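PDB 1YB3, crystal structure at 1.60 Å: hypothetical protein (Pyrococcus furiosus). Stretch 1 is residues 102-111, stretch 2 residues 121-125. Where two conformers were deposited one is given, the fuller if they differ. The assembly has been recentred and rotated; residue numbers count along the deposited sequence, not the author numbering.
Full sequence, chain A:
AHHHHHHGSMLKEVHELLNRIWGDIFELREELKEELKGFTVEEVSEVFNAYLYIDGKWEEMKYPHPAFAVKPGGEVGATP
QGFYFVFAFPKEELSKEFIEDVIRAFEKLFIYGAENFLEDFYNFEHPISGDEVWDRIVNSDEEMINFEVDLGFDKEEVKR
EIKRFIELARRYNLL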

# COMPACT_ATOMS: atom_id res chain seq x y z
N VAL A 102 -12.68 -2.72 -4.51
CA VAL A 102 -11.46 -2.71 -3.71
C VAL A 102 -11.79 -2.57 -2.20
O VAL A 102 -11.20 -3.24 -1.37
CB VAL A 102 -10.40 -1.70 -4.25
CG1 VAL A 102 -10.82 -0.24 -3.97
CG2 VAL A 102 -9.02 -2.03 -3.69
N ILE A 103 -12.76 -1.72 -1.87
CA ILE A 103 -13.19 -1.56 -0.49
C ILE A 103 -13.69 -2.88 0.12
O ILE A 103 -13.41 -3.18 1.29
CB ILE A 103 -14.23 -0.42 -0.36
CG1 ILE A 103 -13.54 0.92 -0.62
CG2 ILE A 103 -14.94 -0.45 1.02
CD1 ILE A 103 -14.51 2.11 -0.74
N ARG A 104 -14.40 -3.67 -0.68
CA ARG A 104 -14.92 -4.96 -0.20
C ARG A 104 -13.87 -6.05 -0.15
O ARG A 104 -14.05 -7.05 0.56
CB ARG A 104 -16.13 -5.42 -1.04
CG ARG A 104 -17.36 -4.48 -0.93
CD ARG A 104 -18.44 -4.85 -1.96
N ALA A 105 -12.76 -5.85 -0.87
CA ALA A 105 -11.75 -6.90 -1.09
C ALA A 105 -10.63 -6.97 -0.04
O ALA A 105 -9.97 -8.01 0.10
CB ALA A 105 -11.15 -6.77 -2.50
N PHE A 106 -10.37 -5.85 0.64
CA PHE A 106 -9.22 -5.75 1.56
C PHE A 106 -9.60 -5.16 2.90
O PHE A 106 -10.48 -4.31 2.98
CB PHE A 106 -8.08 -4.94 0.89
CG PHE A 106 -7.64 -5.54 -0.41
CD1 PHE A 106 -6.80 -6.66 -0.41
CD2 PHE A 106 -8.14 -5.06 -1.63
CE1 PHE A 106 -6.42 -7.28 -1.62
CE2 PHE A 106 -7.77 -5.67 -2.84
CZ PHE A 106 -6.91 -6.79 -2.83
N GLU A 107 -8.93 -5.65 3.95
CA GLU A 107 -9.23 -5.23 5.32
C GLU A 107 -8.63 -3.86 5.69
O GLU A 107 -9.37 -2.90 5.83
CB GLU A 107 -8.81 -6.31 6.32
CG GLU A 107 -9.09 -5.94 7.76
CD GLU A 107 -8.67 -7.02 8.74
OE1 GLU A 107 -9.16 -8.16 8.60
OE2 GLU A 107 -7.86 -6.73 9.66
N LYS A 108 -7.29 -3.78 5.80
CA LYS A 108 -6.61 -2.55 6.25
C LYS A 108 -6.23 -1.71 5.05
O LYS A 108 -5.05 -1.60 4.70
CB LYS A 108 -5.37 -2.89 7.11
CG LYS A 108 -5.71 -3.71 8.36
CD LYS A 108 -4.49 -3.92 9.24
CE LYS A 108 -4.76 -5.00 10.28
NZ LYS A 108 -3.56 -5.27 11.11
N LEU A 109 -7.26 -1.15 4.42
CA LEU A 109 -7.14 -0.38 3.18
C LEU A 109 -7.20 1.12 3.42
O LEU A 109 -8.02 1.61 4.20
CB LEU A 109 -8.29 -0.76 2.24
CG LEU A 109 -8.47 0.01 0.94
CD1 LEU A 109 -7.34 -0.34 -0.03
CD2 LEU A 109 -9.83 -0.32 0.33
N PHE A 110 -6.33 1.83 2.71
CA PHE A 110 -6.36 3.29 2.62
C PHE A 110 -6.39 3.68 1.15
O PHE A 110 -5.70 3.09 0.32
CB PHE A 110 -5.10 3.91 3.26
CG PHE A 110 -4.93 3.60 4.73
CD1 PHE A 110 -5.32 4.52 5.70
CD2 PHE A 110 -4.37 2.39 5.15
CE1 PHE A 110 -5.14 4.23 7.08
CE2 PHE A 110 -4.19 2.09 6.50
CZ PHE A 110 -4.59 3.02 7.48
N ILE A 111 -7.18 4.71 0.82
CA ILE A 111 -7.16 5.25 -0.53
C ILE A 111 -6.91 6.74 -0.39
O ILE A 111 -7.65 7.42 0.34
CB ILE A 111 -8.51 5.04 -1.25
CG1 ILE A 111 -8.93 3.56 -1.21
CG2 ILE A 111 -8.45 5.56 -2.69
CD1 ILE A 111 -10.37 3.31 -1.71
N PHE A 121 -9.07 9.66 0.89
CA PHE A 121 -10.39 9.38 0.34
C PHE A 121 -11.14 8.31 1.13
O PHE A 121 -12.37 8.38 1.28
CB PHE A 121 -10.28 8.97 -1.14
CG PHE A 121 -9.70 10.04 -2.02
CD1 PHE A 121 -10.44 11.19 -2.33
CD2 PHE A 121 -8.42 9.90 -2.56
CE1 PHE A 121 -9.90 12.17 -3.16
CE2 PHE A 121 -7.87 10.88 -3.38
CZ PHE A 121 -8.62 12.01 -3.70
N TYR A 122 -10.39 7.31 1.61
CA TYR A 122 -10.94 6.22 2.40
C TYR A 122 -9.90 5.81 3.43
O TYR A 122 -8.71 5.68 3.11
CB TYR A 122 -11.30 5.02 1.50
CG TYR A 122 -11.81 3.79 2.22
CD1 TYR A 122 -13.17 3.62 2.50
CD2 TYR A 122 -10.92 2.78 2.61
CE1 TYR A 122 -13.64 2.48 3.16
CE2 TYR A 122 -11.37 1.64 3.27
CZ TYR A 122 -12.72 1.48 3.54
OH TYR A 122 -13.14 0.34 4.18
N ASN A 123 -10.35 5.63 4.67
CA ASN A 123 -9.55 5.10 5.77
C ASN A 123 -10.39 4.01 6.41
O ASN A 123 -11.49 4.29 6.90
CB ASN A 123 -9.24 6.21 6.78
CG ASN A 123 -8.26 5.78 7.86
OD1 ASN A 123 -8.33 4.67 8.35
ND2 ASN A 123 -7.35 6.68 8.24
N PHE A 124 -9.89 2.77 6.42
CA PHE A 124 -10.68 1.62 6.90
C PHE A 124 -11.04 1.72 8.39
O PHE A 124 -11.95 1.03 8.85
CB PHE A 124 -9.91 0.32 6.66
CG PHE A 124 -8.88 0.01 7.71
CD1 PHE A 124 -9.17 -0.86 8.76
CD2 PHE A 124 -7.60 0.59 7.65
CE1 PHE A 124 -8.21 -1.16 9.75
CE2 PHE A 124 -6.62 0.30 8.61
CZ PHE A 124 -6.93 -0.58 9.67
N GLU A 125 -10.28 2.52 9.13
CA GLU A 125 -10.54 2.70 10.56
C GLU A 125 -11.78 3.55 10.82
O GLU A 125 -12.41 3.44 11.88
CB GLU A 125 -9.33 3.30 11.27
CG GLU A 125 -8.13 2.39 11.24
CD GLU A 125 -7.43 2.32 12.57
OE1 GLU A 125 -7.45 3.34 13.31
OE2 GLU A 125 -6.86 1.25 12.89
O HOH W 1 -11.89 -2.09 3.39

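The two stretches meet as a short antiparallel ladder, and the side chains on its two faces do different work. Ile111 and Tyr122 form a hydrogen-bonded pair: Ile111 N donates to Tyr122 O (2.9 Å), and Tyr122 N returns a bond to Ile111 O (3.0 Å). Ile111 O also accepts from Phe121 N at 2.7 Å, because the chain turns at Phe121 and brings two successive amides to one carbonyl. Phe110 and Asn123 are the neighbouring non-hydrogen-bonded pair, where Phe110 CA approaches Tyr122 O at 3.4 Å in a CA-H...O contact. Beyond them the ladder loosens: Phe124 N reaches Leu109 O at 3.1 Å, but the bent angle makes this bond weak.

Tyr122 and Ile111 share one face of the sheet. Ile111, branched at CB and so at ease in a strand, adopts m,t, and its CD1 packs 3.8 Å from Tyr122 CB. With chi1 t and chi2 near 90°, the tyrosine ring extends along stretch 1 toward the helix. Leu109 O lies at the ring edge, 3.5 Å from Tyr122 CE2, and Leu109 CD2 packs 3.9 Å from the same Tyr122 CE2, while Ile103, also m,t, lays CG1 over the ring face, 4.1 Å from the centroid of Tyr122, in a CH-pi contact. Tyrosine suits this place because its ring offers an apolar surface while its hydroxyl, at the far end, can hydrogen-bond to water. Tyr122 OH donates to a water O at 2.8 Å, and the water O donates to Ile103 O (2.8 Å) and Phe106 O (2.7 Å). The water thus ties the strand to carbonyls at the end of the helix.

On the opposite face, Phe110 takes chi1 m and its ring end swings nearer to stretch 2, where the flat apolar ring offers a face to the Phe124 edge. Asn123, chi1 t, sets OD1 3.5 Å from Phe110 CE1, but the hydrogen bond of OD1 is local: it accepts from Glu125 N, 3.0 Å from Asn123 OD1. A short side chain with a carbonyl can reach forward to the amide two residues on, bracing the turn.

Phe124 has left the strand, and its CB points toward stretch 1. Its chi1 of 82° (p) places the ring against Lys108, whose CA sits over the ring face, 3.6 Å from the Phe124 centroid. The Phe124 edge points toward the Phe110 face in an offset edge-to-face pair, with the planes at 89° and Phe124 CE2 3.6 Å from Phe110 CZ. Lys108, m then extended, adds its aliphatic CG, 3.6 Å from Phe124 CZ, while its charged end leads away.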